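Local coordinates for protein peptidase S15/CocE/NonD (Thaumarchaeota archaeon SCGC AB-539-E09, PDB 4PF1) that probably works as a serine aminopeptidase of the alpha/beta-hydrolase fold, cleaving residues from the N-terminal end of peptides, at residues T129-H133 / S134-Y138; G115-M118 / N119-T123; I141-V145 / K146-E150. One frame throughout, in Å; residues are numbered along the deposited sequence.

Interaction 1. Residues T129-H133 / S134-Y138; sequences TGTDH and STDTY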
loop_
_atom_site.group_PDB
_atom_site.type_symbol
_atom_site.label_atom_id
_atom_site.label_comp_id
_atom_site.label_asym_id
_atom_site.label_seq_id
_atom_site.Cartn_x
_atom_site.Cartn_y
_atom_site.Cartn_z
ATOM N N THR A 129 -7.489 49.155 -18.658
ATOM C CA THR A 129 -8.455 49.259 -17.555
ATOM C C THR A 129 -8.088 50.383 -16.578
ATOM O O THR A 129 -8.969 50.921 -15.906
ATOM C CB THR A 129 -8.600 47.917 -16.816
ATOM O OG1 THR A 129 -7.398 47.627 -16.098
ATOM C CG2 THR A 129 -8.963 46.762 -17.753
ATOM N N GLY A 130 -6.800 50.716 -16.503
ATOM C CA GLY A 130 -6.293 51.743 -15.601
ATOM C C GLY A 130 -5.589 51.173 -14.384
ATOM O O GLY A 130 -4.795 51.868 -13.745
ATOM N N THR A 131 -5.877 49.900 -14.051
ATOM C CA THR A 131 -5.269 49.199 -12.911
ATOM C C THR A 131 -4.588 47.909 -13.365
ATOM O O THR A 131 -4.904 47.380 -14.431
ATOM C CB THR A 131 -6.324 48.881 -11.823
ATOM O OG1 THR A 131 -7.306 47.988 -12.356
ATOM C CG2 THR A 131 -6.984 50.137 -11.239
ATOM N N ASP A 132 -3.653 47.406 -12.548
ATOM C CA ASP A 132 -2.963 46.137 -12.775
ATOM C C ASP A 132 -2.584 45.527 -11.421
ATOM O O ASP A 132 -2.937 46.094 -10.381
ATOM C CB ASP A 132 -1.741 46.300 -13.713
ATOM C CG ASP A 132 -0.753 47.386 -13.335
ATOM O OD1 ASP A 132 -0.321 47.413 -12.168
ATOM O OD2 ASP A 132 -0.346 48.153 -14.230
ATOM N N HIS A 133 -1.894 44.370 -11.422
ATOM C CA HIS A 133 -1.511 43.694 -10.178
ATOM C C HIS A 133 -0.596 44.559 -9.304
ATOM O O HIS A 133 -0.709 44.488 -8.086
ATOM C CB HIS A 133 -0.849 42.343 -10.457
ATOM C CG HIS A 133 -1.821 41.260 -10.806
ATOM N ND1 HIS A 133 -2.579 40.630 -9.835
ATOM C CD2 HIS A 133 -2.114 40.717 -12.010
ATOM C CE1 HIS A 133 -3.310 39.734 -10.477
ATOM N NE2 HIS A 133 -3.062 39.747 -11.787
ATOM N N SER A 134 0.277 45.394 -9.916
ATOM C CA SER A 134 1.191 46.264 -9.167
ATOM C C SER A 134 0.454 47.426 -8.473
ATOM O O SER A 134 0.811 47.772 -7.348
ATOM C CB SER A 134 2.306 46.799 -10.065
ATOM O OG SER A 134 1.853 47.786 -10.973
ATOM N N THR A 135 -0.567 48.021 -9.131
ATOM C CA THR A 135 -1.336 49.126 -8.536
ATOM C C THR A 135 -2.240 48.585 -7.438
ATOM O O THR A 135 -2.380 49.224 -6.392
ATOM C CB THR A 135 -2.130 49.928 -9.590
ATOM O OG1 THR A 135 -3.292 49.201 -9.998
ATOM C CG2 THR A 135 -1.292 50.311 -10.789
ATOM N N ASP A 136 -2.846 47.400 -7.674
ATOM C CA ASP A 136 -3.696 46.721 -6.695
ATOM C C ASP A 136 -2.870 46.325 -5.462
ATOM O O ASP A 136 -3.340 46.499 -4.335
ATOM C CB ASP A 136 -4.384 45.488 -7.319
ATOM C CG ASP A 136 -5.600 45.803 -8.192
ATOM O OD1 ASP A 136 -6.025 46.984 -8.226
ATOM O OD2 ASP A 136 -6.142 44.865 -8.813
ATOM N N THR A 137 -1.613 45.866 -5.680
ATOM C CA THR A 137 -0.674 45.506 -4.606
ATOM C C THR A 137 -0.333 46.740 -3.770
ATOM O O THR A 137 -0.335 46.653 -2.539
ATOM C CB THR A 137 0.598 44.876 -5.190
ATOM O OG1 THR A 137 0.252 43.664 -5.852
ATOM C CG2 THR A 137 1.654 44.599 -4.133
ATOM N N TYR A 138 -0.030 47.886 -4.441
ATOM C CA TYR A 138 0.300 49.145 -3.761
ATOM C C TYR A 138 -0.846 49.582 -2.839
ATOM O O TYR A 138 -0.593 49.979 -1.701
ATOM C CB TYR A 138 0.630 50.266 -4.779
ATOM C CG TYR A 138 1.062 51.563 -4.125
ATOM C CD1 TYR A 138 0.123 52.490 -3.678
ATOM C CD2 TYR A 138 2.408 51.858 -3.939
ATOM C CE1 TYR A 138 0.513 53.663 -3.036
ATOM C CE2 TYR A 138 2.811 53.038 -3.313
ATOM C CZ TYR A 138 1.859 53.937 -2.862
ATOM O OH TYR A 138 2.248 55.094 -2.234
#
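D132 and T135 bring their polar groups together through matching first torsions: D132 CG (chi1 52°) and T135 OG1 (chi1 76°) each lie between the residue's own backbone N and carbonyl carbon. The result is a capping box, a classic way of starting a helix, here at the N-terminus of helix 133-147. D132 N donates to T135 OG1 over 3.1 Å in a nearly straight bond (169°), and T135 N returns a bond of 3.1 Å to D132 OD1. That same oxygen takes the hydroxyl of S134, with OG only 2.5 Å from D132 OD1 and arriving from the opposite face of the carboxylate plane to T135 N; S134 N adds a weak bond. D132 OD2 turns to another loop residue, T123 N. With an alanine here in place of the aspartate, T135 N and S134 OG would probably lose their shared acceptor and the T123 amide its mate. Beside the cap, T131 CB lies 3.6 Å from T135 OG1, while D136 directs its carboxylate to a salt bridge with R107. Next to the cap residue, H133 O is gripped from opposite faces of its carbonyl plane, by T137 N at 2.9 Å and by T137 OG1 at 2.6 Å.

Interaction 2. Residues G115-M118 / N119-T123; sequences GYMM and NKPLT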
loop_
_atom_site.group_PDB
_atom_site.type_symbol
_atom_site.label_atom_id
_atom_site.label_comp_id
_atom_site.label_asym_id
_atom_site.label_seq_id
_atom_site.Cartn_x
_atom_site.Cartn_y
_atom_site.Cartn_z
ATOM N N GLY A 115 -13.332 42.636 -13.007
ATOM C CA GLY A 115 -13.171 41.703 -14.111
ATOM C C GLY A 115 -11.906 40.888 -13.983
ATOM O O GLY A 115 -10.935 41.330 -13.353
ATOM N N TYR A 116 -11.902 39.681 -14.560
ATOM C CA TYR A 116 -10.727 38.835 -14.465
ATOM C C TYR A 116 -10.047 38.659 -15.814
ATOM O O TYR A 116 -10.651 38.161 -16.765
ATOM C CB TYR A 116 -11.058 37.469 -13.834
ATOM C CG TYR A 116 -9.859 36.548 -13.741
ATOM C CD1 TYR A 116 -8.782 36.856 -12.917
ATOM C CD2 TYR A 116 -9.769 35.409 -14.535
ATOM C CE1 TYR A 116 -7.655 36.039 -12.863
ATOM C CE2 TYR A 116 -8.649 34.579 -14.484
ATOM C CZ TYR A 116 -7.597 34.896 -13.641
ATOM O OH TYR A 116 -6.490 34.089 -13.583
ATOM N N MET A 117 -8.774 39.066 -15.877
ATOM C CA MET A 117 -7.911 38.911 -17.039
ATOM C C MET A 117 -6.778 37.976 -16.654
ATOM O O MET A 117 -6.033 38.289 -15.720
ATOM C CB MET A 117 -7.365 40.276 -17.501
ATOM C CG MET A 117 -8.351 41.087 -18.321
ATOM S SD MET A 117 -7.738 42.760 -18.670
ATOM C CE MET A 117 -6.568 42.412 -19.982
ATOM N N MET A 118 -6.691 36.797 -17.314
ATOM C CA MET A 118 -5.663 35.775 -17.058
ATOM C C MET A 118 -4.277 36.420 -17.029
ATOM O O MET A 118 -3.874 37.023 -18.018
ATOM C CB MET A 118 -5.726 34.670 -18.139
ATOM C CG MET A 118 -4.629 33.604 -18.016
ATOM S SD MET A 118 -4.883 32.438 -16.662
ATOM C CE MET A 118 -6.339 31.540 -17.259
ATOM N N ASN A 119 -3.571 36.323 -15.875
ATOM C CA ASN A 119 -2.237 36.914 -15.665
ATOM C C ASN A 119 -2.225 38.366 -16.154
ATOM O O ASN A 119 -1.395 38.727 -16.997
ATOM C CB ASN A 119 -1.142 36.089 -16.372
ATOM C CG ASN A 119 -1.022 34.674 -15.887
ATOM O OD1 ASN A 119 -1.432 33.731 -16.568
ATOM N ND2 ASN A 119 -0.412 34.488 -14.719
ATOM N N LYS A 120 -3.200 39.176 -15.676
ATOM C CA LYS A 120 -3.393 40.570 -16.085
ATOM C C LYS A 120 -2.048 41.307 -16.194
ATOM O O LYS A 120 -1.312 41.388 -15.206
ATOM C CB LYS A 120 -4.336 41.301 -15.116
ATOM C CG LYS A 120 -4.926 42.575 -15.696
ATOM C CD LYS A 120 -5.681 43.353 -14.654
ATOM C CE LYS A 120 -6.408 44.522 -15.261
ATOM N NZ LYS A 120 -7.133 45.314 -14.231
ATOM N N PRO A 121 -1.674 41.770 -17.411
ATOM C CA PRO A 121 -0.384 42.461 -17.559
ATOM C C PRO A 121 -0.443 43.902 -17.055
ATOM O O PRO A 121 -1.518 44.386 -16.695
ATOM C CB PRO A 121 -0.128 42.403 -19.067
ATOM C CG PRO A 121 -1.484 42.362 -19.681
ATOM C CD PRO A 121 -2.420 41.724 -18.689
ATOM N N LEU A 122 0.714 44.595 -17.050
ATOM C CA LEU A 122 0.808 45.999 -16.648
ATOM C C LEU A 122 -0.005 46.891 -17.575
ATOM O O LEU A 122 -0.160 46.559 -18.756
ATOM C CB LEU A 122 2.274 46.472 -16.669
ATOM C CG LEU A 122 3.217 45.983 -15.569
ATOM C CD1 LEU A 122 4.569 46.619 -15.734
ATOM C CD2 LEU A 122 2.681 46.310 -14.171
ATOM N N THR A 123 -0.473 48.054 -17.065
ATOM C CA THR A 123 -1.215 49.031 -17.869
ATOM C C THR A 123 -0.381 49.414 -19.094
ATOM O O THR A 123 0.829 49.630 -18.976
ATOM C CB THR A 123 -1.612 50.272 -17.039
ATOM O OG1 THR A 123 -0.443 50.883 -16.494
ATOM C CG2 THR A 123 -2.602 49.947 -15.928
HETATM O O HOH W 1 -9.616 43.822 -14.670
#
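M117 and K120 are brought together where the chain reverses through M118 and N119, with M117 O 3.0 Å from K120 N and N119 in left-handed helical space (phi 47°, psi 52°). This is a beta turn broadly resembling type II, set in the long loop between strand 100-105 and helix 133-147 of the alpha/beta-hydrolase fold. On one flank the side chains of M117 and K120 pass at a slant: M117 CB rests 3.8 Å from K120 CG, and farther out M117 SD comes within 4.1 Å of K120 CE. Bent at its last torsion, M117 also puts its methyl CE 4.4 Å from P121 CD, a loose apolar touch. At the turn itself M118 and N119 run alongside each other in one direction, with N119 OD1 3.5 Å from M118 CG. The phenol oxygen of Y162 binds both N119 N and Y116 OH, tying the turn to helix 162-169. The N119 side chain lies close to a bound glycerol and in the vicinity of, but not in contact with, the probable Ser-His-Asp triad. D18 of the second subunit takes M118 N through its OD2, which places the turn at a subunit interface as well. K120 leaves its backbone with CG anti to N (chi1 -162°) and stays extended, a shape that carries its ammonium to T131 O and T129 OG1. A water links that ammonium to the start of the turn region, accepting from K120 NZ at 2.9 Å and donating to G115 O at 3.1 Å.

Interaction 3. Residues I141-V145 / K146-E150; sequences IDWLV and KNIPE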
loop_
_atom_site.group_PDB
_atom_site.type_symbol
_atom_site.label_atom_id
_atom_site.label_comp_id
_atom_site.label_asym_id
_atom_site.label_seq_id
_atom_site.Cartn_x
_atom_site.Cartn_y
_atom_site.Cartn_z
ATOM N N ILE A 141 -1.043 46.984 0.184
ATOM C CA ILE A 141 0.031 47.168 1.175
ATOM C C ILE A 141 -0.220 48.447 2.000
ATOM O O ILE A 141 -0.044 48.424 3.221
ATOM C CB ILE A 141 1.450 47.162 0.522
ATOM C CG1 ILE A 141 1.770 45.782 -0.105
ATOM C CG2 ILE A 141 2.534 47.557 1.544
ATOM C CD1 ILE A 141 3.066 45.727 -0.961
ATOM N N ASP A 142 -0.666 49.535 1.338
ATOM C CA ASP A 142 -0.960 50.821 1.983
ATOM C C ASP A 142 -2.055 50.678 3.035
ATOM O O ASP A 142 -1.915 51.220 4.130
ATOM C CB ASP A 142 -1.354 51.880 0.948
ATOM C CG ASP A 142 -1.186 53.298 1.457
ATOM O OD1 ASP A 142 -0.021 53.731 1.639
ATOM O OD2 ASP A 142 -2.214 53.972 1.681
ATOM N N TRP A 143 -3.133 49.934 2.712
ATOM C CA TRP A 143 -4.224 49.683 3.653
ATOM C C TRP A 143 -3.740 48.818 4.827
ATOM O O TRP A 143 -4.058 49.125 5.973
ATOM C CB TRP A 143 -5.411 49.004 2.952
ATOM C CG TRP A 143 -6.650 48.933 3.800
ATOM C CD1 TRP A 143 -7.698 49.805 3.794
ATOM C CD2 TRP A 143 -6.953 47.948 4.802
ATOM N NE1 TRP A 143 -8.639 49.421 4.721
ATOM C CE2 TRP A 143 -8.202 48.291 5.363
ATOM C CE3 TRP A 143 -6.281 46.812 5.290
ATOM C CZ2 TRP A 143 -8.804 47.530 6.373
ATOM C CZ3 TRP A 143 -6.871 46.069 6.301
ATOM C CH2 TRP A 143 -8.113 46.430 6.835
ATOM N N LEU A 144 -2.999 47.729 4.532
ATOM C CA LEU A 144 -2.507 46.777 5.533
ATOM C C LEU A 144 -1.639 47.444 6.612
ATOM O O LEU A 144 -1.934 47.283 7.795
ATOM C CB LEU A 144 -1.727 45.624 4.871
ATOM C CG LEU A 144 -2.557 44.574 4.117
ATOM C CD1 LEU A 144 -1.668 43.718 3.232
ATOM C CD2 LEU A 144 -3.359 43.698 5.074
ATOM N N VAL A 145 -0.593 48.206 6.213
ATOM C CA VAL A 145 0.324 48.861 7.164
ATOM C C VAL A 145 -0.370 49.997 7.961
ATOM O O VAL A 145 0.093 50.339 9.050
ATOM C CB VAL A 145 1.641 49.361 6.500
ATOM C CG1 VAL A 145 2.462 48.195 5.961
ATOM C CG2 VAL A 145 1.373 50.403 5.408
ATOM N N LYS A 146 -1.475 50.560 7.421
ATOM C CA LYS A 146 -2.229 51.635 8.077
ATOM C C LYS A 146 -3.336 51.106 8.995
ATOM O O LYS A 146 -3.710 51.799 9.941
ATOM C CB LYS A 146 -2.861 52.573 7.030
ATOM C CG LYS A 146 -1.918 53.632 6.474
ATOM C CD LYS A 146 -2.585 54.401 5.337
ATOM C CE LYS A 146 -1.832 55.651 4.950
ATOM N NZ LYS A 146 -0.679 55.355 4.062
ATOM N N ASN A 147 -3.890 49.908 8.707
ATOM C CA ASN A 147 -5.037 49.399 9.467
ATOM C C ASN A 147 -4.744 48.171 10.343
ATOM O O ASN A 147 -5.618 47.770 11.117
ATOM C CB ASN A 147 -6.207 49.112 8.533
ATOM C CG ASN A 147 -6.735 50.361 7.880
ATOM O OD1 ASN A 147 -7.592 51.058 8.426
ATOM N ND2 ASN A 147 -6.175 50.713 6.731
ATOM N N ILE A 148 -3.531 47.590 10.256
ATOM C CA ILE A 148 -3.165 46.465 11.125
ATOM C C ILE A 148 -2.152 46.987 12.158
ATOM O O ILE A 148 -0.991 47.232 11.813
ATOM C CB ILE A 148 -2.660 45.211 10.340
ATOM C CG1 ILE A 148 -3.659 44.767 9.223
ATOM C CG2 ILE A 148 -2.312 44.054 11.289
ATOM C CD1 ILE A 148 -5.170 44.467 9.666
ATOM N N PRO A 149 -2.599 47.235 13.416
ATOM C CA PRO A 149 -1.694 47.840 14.413
ATOM C C PRO A 149 -0.612 46.902 14.954
ATOM O O PRO A 149 0.387 47.382 15.494
ATOM C CB PRO A 149 -2.643 48.269 15.532
ATOM C CG PRO A 149 -3.809 47.358 15.415
ATOM C CD PRO A 149 -3.964 47.056 13.958
ATOM N N GLU A 150 -0.805 45.579 14.818
ATOM C CA GLU A 150 0.145 44.572 15.307
ATOM C C GLU A 150 1.393 44.477 14.409
ATOM O O GLU A 150 2.365 43.822 14.789
ATOM C CB GLU A 150 -0.531 43.190 15.416
ATOM C CG GLU A 150 -1.645 43.109 16.455
ATOM C CD GLU A 150 -3.000 43.638 16.017
ATOM O OE1 GLU A 150 -3.250 43.712 14.792
ATOM O OE2 GLU A 150 -3.812 43.983 16.904
#
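The indole of W143 carries the carboxamide of N147 over one face: the two planes are 19° apart, and N147 ND2 sits 3.2 Å above the ring plane, displaced toward the rim. N147 CB stands almost directly over the six-membered ring, 3.6 Å from its centroid, in a CH-pi contact. From an oblique direction I148 CD1 approaches W143 CZ3 at 4.1 Å. The amide is kept flat over the indole by a nearly straight bond (165°) from N147 ND2 to W143 O, 2.8 Å long and lying in the amide plane; N147 N grips the same carbonyl oxygen. All this happens in the last turn of helix 133-147, which packs on the central sheet of the alpha/beta-hydrolase fold: W143 touches strands 32-40 and 46-54, and L144 reaches strand 100-105 as well. I148, the first residue to leave helical angles, still donates from its N to L144 O at 2.9 Å. On another side of the helix K146 bends at its final torsion (chi4 80°), curling its ammonium back one turn to a salt bridge with D142. K146 NZ lies 3.0 Å from D142 OD1, above the carboxylate plane, with a weak second bond to OD2; OD1 also accepts from H175 NE2.

In the fold
The three interactions come along the chain in the order 2, 1, 3, and all belong to the S15 peptidase domain. Interaction 2 shapes the loop after strand 100-105, interaction 1 starts helix 133-147, and interaction 3 finishes it against the central mixed sheet. The centres of interactions 1 and 2 are about 9 Å apart and the two are stitched together by side chains; the centres of 1 and 3 are about 18 Å apart along one helix. Interactions 2 and 3 do not touch, their nearest atoms being about 13 Å apart. The series thus runs from the neighbourhood of the probable active site to the outer strands of the sheet.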